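Local coordinates for protein succinate dehydrogenase (Membrane anchor subunit) (Mycolicibacterium smegmatis, PDB 7D6V) that serves as the membrane anchor subunit of succinate dehydrogenase Sdh1, holding a membrane-embedded Rieske-type iron-sulfur cluster and binding ubiquinone, probably for electron transfer from succinate, at residues 111-117 and 244-248; 155-160 and 206-212; 48-52 and 255-259. One frame throughout, in Å; residues are numbered along the deposited sequence.

How the interactions relate
Interactions 1 and 2 are buried and meet at the iron-sulfur cluster, to which interaction 1 brings one ligand (Cys114) and interaction 2 two (His155 and Cys206). They also touch directly, through Thr113 of the first and His155 of the second. Interaction 3 is only partly buried and lies about 18 Å, centre to centre, from interaction 1, with which it shares helix 240-264; its centre is about 28 Å from that of interaction 2, across the middle of the chain. The chemistry changes accordingly. Interaction 1 mixes side-chain hydrogen bonds with lipid-facing apolar contacts, 155-160 with 206-212 joins through metal ligation and sulfur-aromatic packing, and 48-52 with 255-259 rests on one salt bridge.

Interaction 1 of 3, residues 111-117 and 244-248. With FES (Fe2/s2 (inorganic) cluster), chain J; PEV ((1S)-2-{[(2-aminoethoxy)(hydroxy)phosphoryl]oxy}-1-[(palmitoyloxy)methyl]ethyl stearate), chain I.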
loop_
_atom_site.group_PDB
_atom_site.type_symbol
_atom_site.label_atom_id
_atom_site.label_comp_id
_atom_site.label_asym_id
_atom_site.label_seq_id
_atom_site.Cartn_x
_atom_site.Cartn_y
_atom_site.Cartn_z
ATOM N N ARG C 111 -4.701 34.207 16.015
ATOM C CA ARG C 111 -3.881 33.102 16.494
ATOM C C ARG C 111 -4.682 32.076 17.282
ATOM O O ARG C 111 -4.252 30.925 17.385
ATOM C CB ARG C 111 -2.718 33.633 17.327
ATOM C CG ARG C 111 -1.598 34.177 16.469
ATOM C CD ARG C 111 -0.350 34.435 17.268
ATOM N NE ARG C 111 0.690 35.066 16.465
ATOM C CZ ARG C 111 1.771 34.438 16.018
ATOM N NH1 ARG C 111 1.956 33.158 16.292
ATOM N NH2 ARG C 111 2.666 35.092 15.298
ATOM N N LEU C 112 -5.840 32.456 17.823
ATOM C CA LEU C 112 -6.686 31.497 18.518
ATOM C C LEU C 112 -7.422 30.586 17.549
ATOM O O LEU C 112 -7.699 29.429 17.881
ATOM C CB LEU C 112 -7.682 32.236 19.408
ATOM C CG LEU C 112 -8.116 31.529 20.688
ATOM C CD1 LEU C 112 -6.924 31.288 21.593
ATOM C CD2 LEU C 112 -9.178 32.344 21.400
ATOM N N THR C 113 -7.757 31.082 16.362
ATOM C CA THR C 113 -8.420 30.265 15.358
ATOM C C THR C 113 -7.439 29.615 14.393
ATOM O O THR C 113 -7.870 28.886 13.495
ATOM C CB THR C 113 -9.441 31.100 14.579
ATOM O OG1 THR C 113 -8.813 32.280 14.066
ATOM C CG2 THR C 113 -10.591 31.503 15.483
ATOM N N CYS C 114 -6.145 29.850 14.581
ATOM C CA CYS C 114 -5.137 29.248 13.718
ATOM C C CYS C 114 -5.247 27.729 13.796
ATOM O O CYS C 114 -5.462 27.171 14.873
ATOM C CB CYS C 114 -3.735 29.699 14.131
ATOM S SG CYS C 114 -2.405 28.614 13.566
ATOM N N TYR C 115 -5.101 27.060 12.657
ATOM C CA TYR C 115 -5.201 25.607 12.614
ATOM C C TYR C 115 -4.097 24.946 13.431
ATOM O O TYR C 115 -4.354 23.991 14.168
ATOM C CB TYR C 115 -5.181 25.121 11.164
ATOM C CG TYR C 115 -6.515 25.252 10.456
ATOM C CD1 TYR C 115 -7.466 24.249 10.542
ATOM C CD2 TYR C 115 -6.822 26.376 9.707
ATOM C CE1 TYR C 115 -8.677 24.355 9.908
ATOM C CE2 TYR C 115 -8.036 26.492 9.067
ATOM C CZ TYR C 115 -8.960 25.477 9.173
ATOM O OH TYR C 115 -10.174 25.575 8.542
ATOM N N TYR C 116 -2.865 25.449 13.339
ATOM C CA TYR C 116 -1.799 24.873 14.151
ATOM C C TYR C 116 -2.058 25.078 15.638
ATOM O O TYR C 116 -1.905 24.151 16.440
ATOM C CB TYR C 116 -0.437 25.456 13.782
ATOM C CG TYR C 116 0.573 25.114 14.849
ATOM C CD1 TYR C 116 0.970 23.801 15.052
ATOM C CD2 TYR C 116 1.086 26.090 15.689
ATOM C CE1 TYR C 116 1.859 23.472 16.045
ATOM C CE2 TYR C 116 1.982 25.771 16.682
ATOM C CZ TYR C 116 2.367 24.460 16.853
ATOM O OH TYR C 116 3.264 24.133 17.840
ATOM N N TYR C 117 -2.435 26.295 16.029
ATOM C CA TYR C 117 -2.643 26.573 17.444
ATOM C C TYR C 117 -3.796 25.759 18.006
ATOM O O TYR C 117 -3.757 25.350 19.171
ATOM C CB TYR C 117 -2.885 28.064 17.660
ATOM C CG TYR C 117 -1.620 28.880 17.706
ATOM C CD1 TYR C 117 -0.829 28.908 18.842
ATOM C CD2 TYR C 117 -1.212 29.623 16.612
ATOM C CE1 TYR C 117 0.329 29.651 18.885
ATOM C CE2 TYR C 117 -0.059 30.367 16.644
ATOM C CZ TYR C 117 0.708 30.380 17.782
ATOM O OH TYR C 117 1.860 31.126 17.813
ATOM N N ALA C 244 5.032 29.993 13.561
ATOM C CA ALA C 244 4.234 30.507 14.669
ATOM C C ALA C 244 5.098 30.764 15.899
ATOM O O ALA C 244 5.079 31.861 16.476
ATOM C CB ALA C 244 3.111 29.525 14.993
ATOM N N TRP C 245 5.881 29.762 16.302
ATOM C CA TRP C 245 6.752 29.913 17.461
ATOM C C TRP C 245 7.835 30.953 17.207
ATOM O O TRP C 245 8.178 31.738 18.103
ATOM C CB TRP C 245 7.375 28.566 17.821
ATOM C CG TRP C 245 6.399 27.592 18.394
ATOM C CD1 TRP C 245 5.936 26.458 17.802
ATOM C CD2 TRP C 245 5.757 27.669 19.670
ATOM N NE1 TRP C 245 5.049 25.821 18.629
ATOM C CE2 TRP C 245 4.920 26.545 19.784
ATOM C CE3 TRP C 245 5.809 28.579 20.730
ATOM C CZ2 TRP C 245 4.142 26.305 20.912
ATOM C CZ3 TRP C 245 5.037 28.339 21.847
ATOM C CH2 TRP C 245 4.214 27.211 21.931
ATOM N N ILE C 246 8.377 30.982 15.987
ATOM C CA ILE C 246 9.422 31.949 15.669
ATOM C C ILE C 246 8.884 33.369 15.763
ATOM O O ILE C 246 9.551 34.264 16.292
ATOM C CB ILE C 246 10.020 31.655 14.281
ATOM C CG1 ILE C 246 10.922 30.426 14.343
ATOM C CG2 ILE C 246 10.801 32.852 13.766
ATOM C CD1 ILE C 246 11.564 30.084 13.026
ATOM N N THR C 247 7.670 33.603 15.261
ATOM C CA THR C 247 7.110 34.947 15.315
ATOM C C THR C 247 6.732 35.336 16.736
ATOM O O THR C 247 6.858 36.506 17.108
ATOM C CB THR C 247 5.908 35.067 14.379
ATOM O OG1 THR C 247 4.934 34.073 14.711
ATOM C CG2 THR C 247 6.341 34.919 12.936
ATOM N N LEU C 248 6.291 34.377 17.553
ATOM C CA LEU C 248 6.084 34.683 18.967
ATOM C C LEU C 248 7.382 35.158 19.610
ATOM O O LEU C 248 7.419 36.196 20.291
ATOM C CB LEU C 248 5.544 33.457 19.701
ATOM C CG LEU C 248 4.079 33.089 19.476
ATOM C CD1 LEU C 248 3.593 32.169 20.579
ATOM C CD2 LEU C 248 3.218 34.333 19.382
HETATM FE FE1 FES J . -2.455 29.129 11.140
HETATM FE FE2 FES J . -3.925 30.602 9.435
HETATM S S1 FES J . -4.003 28.426 9.749
HETATM S S2 FES J . -2.325 31.293 10.771
HETATM C C48 PEV I . 0.047 33.258 20.610
HETATM C C47 PEV I . -1.168 33.771 21.375
HETATM C C46 PEV I . -2.328 32.791 21.264
HETATM C C45 PEV I . -2.144 31.631 22.235
HETATM C C44 PEV I . -3.479 31.118 22.759
HETATM C C43 PEV I . -3.346 29.738 23.388
HETATM C C42 PEV I . -4.233 29.616 24.617
HETATM C C41 PEV I . -5.482 28.805 24.310
HETATM C C40 PEV I . -6.085 28.210 25.571
HETATM C C39 PEV I . -7.594 28.380 25.578
HETATM C C38 PEV I . -8.240 27.333 24.683
HETATM C C37 PEV I . -8.526 26.055 25.457
HETATM C C36 PEV I . -9.959 25.599 25.252
HETATM C C35 PEV I . -10.041 24.519 24.183
HETATM C C34 PEV I . -11.242 23.619 24.425
HETATM C C33 PEV I . -12.501 24.439 24.650
HETATM C C32 PEV I . -13.504 23.662 25.486
HETATM C C31 PEV I . -14.482 22.912 24.599
HETATM O O31 PEV I . -14.096 22.038 23.903
HETATM O O2 PEV I . -15.833 23.253 24.614
HETATM C C2 PEV I . -16.633 22.253 25.163
HETATM C C1 PEV I . -17.260 21.460 24.025
HETATM O O3P PEV I . -16.428 20.374 23.740
HETATM P P PEV I . -17.023 18.850 23.928
HETATM O O1P PEV I . -16.950 18.441 25.377
HETATM O O2P PEV I . -16.219 17.893 23.086
HETATM O O4P PEV I . -18.598 18.837 23.453
HETATM C C4 PEV I . -19.593 18.882 24.434
HETATM C C5 PEV I . -20.742 19.740 23.909
HETATM N N6 PEV I . -21.538 20.245 25.011
HETATM C C3 PEV I . -17.714 22.895 26.028
HETATM O O3 PEV I . -17.084 23.830 26.857
HETATM C C11 PEV I . -17.386 25.162 26.559
HETATM O O11 PEV I . -18.501 25.551 26.636
HETATM C C12 PEV I . -16.280 26.116 26.119
HETATM C C13 PEV I . -16.333 27.442 26.873
HETATM C C14 PEV I . -14.998 28.178 26.830
HETATM C C15 PEV I . -14.423 28.257 25.419
HETATM C C16 PEV I . -14.220 29.704 24.981
HETATM C C17 PEV I . -12.933 29.937 24.189
HETATM C C18 PEV I . -12.130 28.662 23.933
HETATM C C19 PEV I . -11.843 28.420 22.451
HETATM C C20 PEV I . -12.571 29.395 21.527
HETATM C C21 PEV I . -11.914 29.473 20.151
HETATM C C22 PEV I . -12.277 30.755 19.408
HETATM C C23 PEV I . -13.464 30.594 18.460
HETATM C C24 PEV I . -14.336 31.843 18.468
HETATM C C25 PEV I . -13.767 32.947 17.582
HETATM C C26 PEV I . -13.493 34.225 18.369
#
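Arg111 and Thr247 form the straightest polar link between the two segments: Arg111 NH2 donates to Thr247 OG1 at 2.6 Å and 166°, with the oxygen lying close to the guanidinium plane. The extended chain from CG to NE carries the group across to helix 240-264, where NH1 also makes a weak bond, 3.4 Å long, to Ala244 O. A second polar bridge runs the other way, from Trp245 NE1 to Tyr116 OH at 2.6 Å, the two side chains crossing at about a right angle.

These bonds flank the break between helix 104-112 and helix 115-124, which is part of the cluster site. Cys114, the N-cap of the second helix, accepts a bond from Tyr117 N and binds iron FE1 through SG at 2.5 Å; His240, the first residue of helix 240-264, is the other protein ligand of that iron.

Van der Waals contacts fill in between. Leu248 CD2 sits over one face of the Arg111 guanidinium, offset toward its rim, 3.5 Å from NH1. Ala244 CB lies 3.7 Å from Tyr117 CE2, and Tyr117 OH lies against Leu248 CG and CD1. The acyl-chain end of the phospholipid lies alongside, its C48 3.6 Å from Arg111 CD.

Interaction 2 of 3, residues 155-160 and 206-212. With FES (Fe2/s2 (inorganic) cluster), chain J.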
loop_
_atom_site.group_PDB
_atom_site.type_symbol
_atom_site.label_atom_id
_atom_site.label_comp_id
_atom_site.label_asym_id
_atom_site.label_seq_id
_atom_site.Cartn_x
_atom_site.Cartn_y
_atom_site.Cartn_z
ATOM N N HIS C 155 -11.960 31.571 10.481
ATOM C CA HIS C 155 -10.556 31.942 10.583
ATOM C C HIS C 155 -10.090 32.795 9.409
ATOM O O HIS C 155 -9.181 33.616 9.568
ATOM C CB HIS C 155 -9.703 30.682 10.697
ATOM C CG HIS C 155 -8.243 30.955 10.850
ATOM N ND1 HIS C 155 -7.743 31.792 11.824
ATOM C CD2 HIS C 155 -7.176 30.514 10.148
ATOM C CE1 HIS C 155 -6.429 31.849 11.717
ATOM N NE2 HIS C 155 -6.061 31.081 10.710
ATOM N N ARG C 156 -10.686 32.619 8.228
ATOM C CA ARG C 156 -10.245 33.375 7.058
ATOM C C ARG C 156 -10.481 34.873 7.220
ATOM O O ARG C 156 -9.734 35.687 6.665
ATOM C CB ARG C 156 -10.949 32.852 5.806
ATOM C CG ARG C 156 -12.462 32.856 5.890
ATOM C CD ARG C 156 -13.083 32.205 4.672
ATOM N NE ARG C 156 -12.888 30.759 4.679
ATOM C CZ ARG C 156 -13.482 29.920 3.840
ATOM N NH1 ARG C 156 -14.314 30.380 2.920
ATOM N NH2 ARG C 156 -13.244 28.622 3.920
ATOM N N TYR C 157 -11.493 35.263 7.992
ATOM C CA TYR C 157 -11.743 36.686 8.193
ATOM C C TYR C 157 -10.702 37.296 9.120
ATOM O O TYR C 157 -10.243 38.425 8.901
ATOM C CB TYR C 157 -13.156 36.889 8.726
ATOM C CG TYR C 157 -14.191 36.582 7.679
ATOM C CD1 TYR C 157 -14.775 37.591 6.933
ATOM C CD2 TYR C 157 -14.560 35.275 7.415
ATOM C CE1 TYR C 157 -15.708 37.306 5.966
ATOM C CE2 TYR C 157 -15.488 34.982 6.452
ATOM C CZ TYR C 157 -16.058 35.998 5.731
ATOM O OH TYR C 157 -16.989 35.700 4.772
ATOM N N PHE C 158 -10.294 36.553 10.146
ATOM C CA PHE C 158 -9.166 36.993 10.952
ATOM C C PHE C 158 -7.878 36.970 10.146
ATOM O O PHE C 158 -6.961 37.742 10.431
ATOM C CB PHE C 158 -9.051 36.128 12.204
ATOM C CG PHE C 158 -10.247 36.219 13.097
ATOM C CD1 PHE C 158 -10.628 37.434 13.634
ATOM C CD2 PHE C 158 -11.002 35.098 13.386
ATOM C CE1 PHE C 158 -11.734 37.529 14.444
ATOM C CE2 PHE C 158 -12.107 35.188 14.199
ATOM C CZ PHE C 158 -12.472 36.404 14.730
ATOM N N PHE C 159 -7.801 36.121 9.123
ATOM C CA PHE C 159 -6.667 36.161 8.204
ATOM C C PHE C 159 -6.648 37.457 7.402
ATOM O O PHE C 159 -5.589 38.066 7.220
ATOM C CB PHE C 159 -6.707 34.940 7.285
ATOM C CG PHE C 159 -5.848 35.069 6.064
ATOM C CD1 PHE C 159 -4.471 35.021 6.160
ATOM C CD2 PHE C 159 -6.421 35.229 4.816
ATOM C CE1 PHE C 159 -3.686 35.138 5.042
ATOM C CE2 PHE C 159 -5.639 35.347 3.695
ATOM C CZ PHE C 159 -4.271 35.302 3.807
ATOM N N TYR C 160 -7.810 37.897 6.917
ATOM C CA TYR C 160 -7.879 39.187 6.230
ATOM C C TYR C 160 -7.487 40.328 7.165
ATOM O O TYR C 160 -6.726 41.237 6.787
ATOM C CB TYR C 160 -9.284 39.422 5.676
ATOM C CG TYR C 160 -9.852 38.279 4.866
ATOM C CD1 TYR C 160 -9.047 37.523 4.031
ATOM C CD2 TYR C 160 -11.201 37.965 4.933
ATOM C CE1 TYR C 160 -9.566 36.481 3.293
ATOM C CE2 TYR C 160 -11.729 36.925 4.201
ATOM C CZ TYR C 160 -10.907 36.188 3.379
ATOM O OH TYR C 160 -11.424 35.150 2.642
ATOM N N CYS C 206 -0.399 30.673 6.092
ATOM C CA CYS C 206 -1.673 30.269 6.683
ATOM C C CYS C 206 -2.442 29.264 5.827
ATOM O O CYS C 206 -2.405 29.324 4.598
ATOM C CB CYS C 206 -2.546 31.497 6.958
ATOM S SG CYS C 206 -4.315 31.144 7.071
ATOM N N HIS C 207 -3.137 28.342 6.488
ATOM C CA HIS C 207 -3.928 27.332 5.794
ATOM C C HIS C 207 -5.096 27.950 5.040
ATOM O O HIS C 207 -5.498 27.430 3.995
ATOM C CB HIS C 207 -4.443 26.288 6.782
ATOM C CG HIS C 207 -3.464 25.199 7.078
ATOM N ND1 HIS C 207 -2.741 25.145 8.249
ATOM C CD2 HIS C 207 -3.094 24.115 6.358
ATOM C CE1 HIS C 207 -1.964 24.079 8.235
ATOM N NE2 HIS C 207 -2.159 23.436 7.098
ATOM N N SER C 208 -5.665 29.039 5.557
ATOM C CA SER C 208 -6.719 29.737 4.831
ATOM C C SER C 208 -6.169 30.470 3.617
ATOM O O SER C 208 -6.859 30.580 2.600
ATOM C CB SER C 208 -7.444 30.711 5.756
ATOM O OG SER C 208 -8.186 30.021 6.740
ATOM N N CYS C 209 -4.943 30.985 3.707
ATOM C CA CYS C 209 -4.304 31.586 2.542
ATOM C C CYS C 209 -4.094 30.554 1.441
ATOM O O CYS C 209 -4.305 30.844 0.259
ATOM C CB CYS C 209 -2.974 32.219 2.943
ATOM S SG CYS C 209 -2.079 32.999 1.585
ATOM N N ARG C 210 -3.681 29.343 1.816
ATOM C CA ARG C 210 -3.499 28.275 0.841
ATOM C C ARG C 210 -4.804 27.956 0.126
ATOM O O ARG C 210 -4.821 27.742 -1.090
ATOM C CB ARG C 210 -2.953 27.033 1.539
ATOM C CG ARG C 210 -2.387 25.981 0.616
ATOM C CD ARG C 210 -2.042 24.732 1.395
ATOM N NE ARG C 210 -1.529 23.669 0.541
ATOM C CZ ARG C 210 -1.525 22.387 0.877
ATOM N NH1 ARG C 210 -2.012 22.006 2.046
ATOM N NH2 ARG C 210 -1.039 21.484 0.042
ATOM N N HIS C 211 -5.905 27.915 0.872
ATOM C CA HIS C 211 -7.209 27.653 0.277
ATOM C C HIS C 211 -7.651 28.798 -0.626
ATOM O O HIS C 211 -8.143 28.566 -1.736
ATOM C CB HIS C 211 -8.227 27.411 1.388
ATOM C CG HIS C 211 -9.631 27.257 0.902
ATOM N ND1 HIS C 211 -10.571 28.255 1.034
ATOM C CD2 HIS C 211 -10.262 26.222 0.303
ATOM C CE1 HIS C 211 -11.716 27.844 0.526
ATOM N NE2 HIS C 211 -11.557 26.614 0.076
ATOM N N VAL C 212 -7.479 30.039 -0.171
ATOM C CA VAL C 212 -7.996 31.187 -0.909
ATOM C C VAL C 212 -7.210 31.407 -2.196
ATOM O O VAL C 212 -7.789 31.743 -3.236
ATOM C CB VAL C 212 -7.990 32.436 -0.008
ATOM C CG1 VAL C 212 -8.122 33.697 -0.832
ATOM C CG2 VAL C 212 -9.115 32.355 1.001
HETATM FE FE1 FES J . -2.455 29.129 11.140
HETATM FE FE2 FES J . -3.925 30.602 9.435
HETATM S S1 FES J . -4.003 28.426 9.749
HETATM S S2 FES J . -2.325 31.293 10.771
#
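Iron FE2 of the cluster is gripped from both segments, by His155 NE2 at 2.5 Å and by Cys206 SG, also at 2.5 Å. His155 has CG anti to the backbone N (chi1 -178°), which carries the ring across to the cluster, and the iron lies at the ring edge, in its plane. The ring's other nitrogen, ND1, is hydrogen-bonded to Thr113, a second-shell residue that probably fixes the ring's rotation.

Around this joint the helices cross nearly at right angles (94°), close enough to bring the CA atoms of Arg156 and Ser208 within 5.5 Å. The ligand set is a variation on the Rieske pattern: here each iron has one cysteine and one histidine, with Cys114 and His240 on FE1, whereas in the classical site one iron takes both histidines.

Phe159 packs against Cys206, a cluster ligand, and Cys209. Its CZ lies 3.5 Å from Cys209 CB, with Cys209 N over one ring face, while Cys206 SG, whose exact position is less certain, makes an oblique sulfur-aromatic contact with the ring.

On the flank facing the iron-sulfur subunit, the Arg156 guanidinium has His211 ND1 over one face, the two planes 36° apart. Arg156 forms salt bridges to Asp233, Asp237 and Glu229 of the iron-sulfur subunit, and Ser208 OG is hydrogen-bonded to that same Glu229.

Interaction 3 of 3, residues 48-52 and 255-259; sequences YATIR and DFYIM
Helix 33-55 and helix 240-264 run in broadly the same direction here, their local axes inclined by 31° and 12.5 Å apart at closest approach. The nearest CA atoms, those of Arg52 and Asp255, are still 8.1 Å from each other, so the gap is bridged by side chains, mainly the long ones of Tyr48, Arg52 and Met259. The central link is a salt bridge in which Arg52 NE donates to Asp255 OD2 at 2.5 Å and 149°; NH2 adds a weak bond to the same oxygen at 3.3 Å. The guanidinium and carboxylate planes are steeply inclined, 83° apart, and the acceptor oxygen lies at the guanidinium edge. Bends at chi2 and chi3 fold the arginine chain so that NE makes the main bond to the acid and NH2 only the weak one.

This is an interhelical ion pair in a membrane anchor subunit, buried between two helices that are probably transmembrane. Pairing would be expected to lower the cost of placing both charges there. The arginine has further partners: NH1 and NH2 donate to the carbonyl oxygens of Ser57 and Ala58, just beyond the C-terminal end of helix 33-55.

Met259 SD lies over one face of the guanidinium, offset toward its rim, 3.4 Å from NH1. One turn before Arg52, CG anti to the backbone N (chi1 180°) sends the Tyr48 ring across toward Asp255. Asp255 CB lies at its ring edge, 3.9 Å from CE2, and Arg52 CG rests over one face of the same ring. Tyr48 OH comes within 3.2 Å of Asp255 OD2 and packs 3.7 Å from Phe256 CB, near the edge of the Phe256 ring.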
loop_
_atom_site.group_PDB
_atom_site.type_symbol
_atom_site.label_atom_id
_atom_site.label_comp_id
_atom_site.label_asym_id
_atom_site.label_seq_id
_atom_site.Cartn_x
_atom_site.Cartn_y
_atom_site.Cartn_z
ATOM N N TYR C 48 3.663 37.723 29.191
ATOM C CA TYR C 48 4.466 38.861 28.760
ATOM C C TYR C 48 3.639 39.825 27.920
ATOM O O TYR C 48 3.702 41.044 28.112
ATOM C CB TYR C 48 5.691 38.384 27.979
ATOM C CG TYR C 48 6.575 39.512 27.497
ATOM C CD1 TYR C 48 7.551 40.052 28.319
ATOM C CD2 TYR C 48 6.428 40.044 26.224
ATOM C CE1 TYR C 48 8.354 41.084 27.885
ATOM C CE2 TYR C 48 7.227 41.074 25.784
ATOM C CZ TYR C 48 8.188 41.590 26.617
ATOM O OH TYR C 48 8.985 42.618 26.180
ATOM N N ALA C 49 2.854 39.291 26.983
ATOM C CA ALA C 49 2.079 40.142 26.092
ATOM C C ALA C 49 1.046 40.946 26.860
ATOM O O ALA C 49 0.882 42.143 26.611
ATOM C CB ALA C 49 1.409 39.296 25.011
ATOM N N THR C 50 0.347 40.316 27.806
ATOM C CA THR C 50 -0.652 41.037 28.584
ATOM C C THR C 50 -0.011 42.149 29.403
ATOM O O THR C 50 -0.472 43.301 29.380
ATOM C CB THR C 50 -1.401 40.068 29.494
ATOM O OG1 THR C 50 -1.687 38.866 28.772
ATOM C CG2 THR C 50 -2.698 40.688 29.975
ATOM N N ILE C 51 1.067 41.828 30.124
ATOM C CA ILE C 51 1.707 42.833 30.967
ATOM C C ILE C 51 2.202 44.001 30.122
ATOM O O ILE C 51 1.966 45.171 30.447
ATOM C CB ILE C 51 2.849 42.206 31.786
ATOM C CG1 ILE C 51 2.299 41.161 32.756
ATOM C CG2 ILE C 51 3.608 43.277 32.541
ATOM C CD1 ILE C 51 3.373 40.435 33.538
ATOM N N ARG C 52 2.876 43.704 29.008
ATOM C CA ARG C 52 3.451 44.773 28.204
ATOM C C ARG C 52 2.383 45.581 27.483
ATOM O O ARG C 52 2.540 46.795 27.316
ATOM C CB ARG C 52 4.455 44.200 27.209
ATOM C CG ARG C 52 5.871 44.182 27.738
ATOM C CD ARG C 52 6.325 45.581 28.098
ATOM N NE ARG C 52 6.599 46.378 26.910
ATOM C CZ ARG C 52 6.748 47.697 26.911
ATOM N NH1 ARG C 52 6.648 48.376 28.043
ATOM N NH2 ARG C 52 6.994 48.335 25.779
ATOM N N ASP C 255 9.619 43.737 21.290
ATOM C CA ASP C 255 9.111 44.496 22.431
ATOM C C ASP C 255 10.199 44.752 23.461
ATOM O O ASP C 255 10.341 45.873 23.958
ATOM C CB ASP C 255 7.942 43.769 23.091
ATOM C CG ASP C 255 7.088 44.696 23.936
ATOM O OD1 ASP C 255 5.912 44.917 23.612
ATOM O OD2 ASP C 255 7.603 45.212 24.948
ATOM N N PHE C 256 10.954 43.715 23.823
ATOM C CA PHE C 256 11.927 43.859 24.897
ATOM C C PHE C 256 13.002 44.874 24.533
ATOM O O PHE C 256 13.351 45.741 25.346
ATOM C CB PHE C 256 12.540 42.499 25.224
ATOM C CG PHE C 256 13.332 42.484 26.492
ATOM C CD1 PHE C 256 12.722 42.756 27.701
ATOM C CD2 PHE C 256 14.682 42.198 26.477
ATOM C CE1 PHE C 256 13.443 42.746 28.867
ATOM C CE2 PHE C 256 15.408 42.186 27.641
ATOM C CZ PHE C 256 14.789 42.462 28.838
ATOM N N TYR C 257 13.520 44.801 23.305
ATOM C CA TYR C 257 14.544 45.745 22.874
ATOM C C TYR C 257 14.003 47.167 22.833
ATOM O O TYR C 257 14.663 48.107 23.295
ATOM C CB TYR C 257 15.092 45.344 21.503
ATOM C CG TYR C 257 16.202 46.250 21.027
ATOM C CD1 TYR C 257 17.518 46.012 21.385
ATOM C CD2 TYR C 257 15.932 47.352 20.233
ATOM C CE1 TYR C 257 18.530 46.840 20.962
ATOM C CE2 TYR C 257 16.939 48.183 19.807
ATOM C CZ TYR C 257 18.235 47.923 20.173
ATOM O OH TYR C 257 19.241 48.752 19.746
ATOM N N ILE C 258 12.808 47.352 22.264
ATOM C CA ILE C 258 12.262 48.701 22.166
ATOM C C ILE C 258 12.017 49.273 23.553
ATOM O O ILE C 258 12.297 50.446 23.812
ATOM C CB ILE C 258 10.985 48.712 21.306
ATOM C CG1 ILE C 258 11.331 48.422 19.850
ATOM C CG2 ILE C 258 10.300 50.061 21.387
ATOM C CD1 ILE C 258 10.158 48.518 18.916
ATOM N N MET C 259 11.502 48.451 24.472
ATOM C CA MET C 259 11.309 48.891 25.848
ATOM C C MET C 259 12.626 49.299 26.494
ATOM O O MET C 259 12.691 50.310 27.202
ATOM C CB MET C 259 10.652 47.781 26.659
ATOM C CG MET C 259 10.363 48.153 28.095
ATOM S SD MET C 259 9.572 46.803 28.979
ATOM C CE MET C 259 10.945 45.669 29.135
#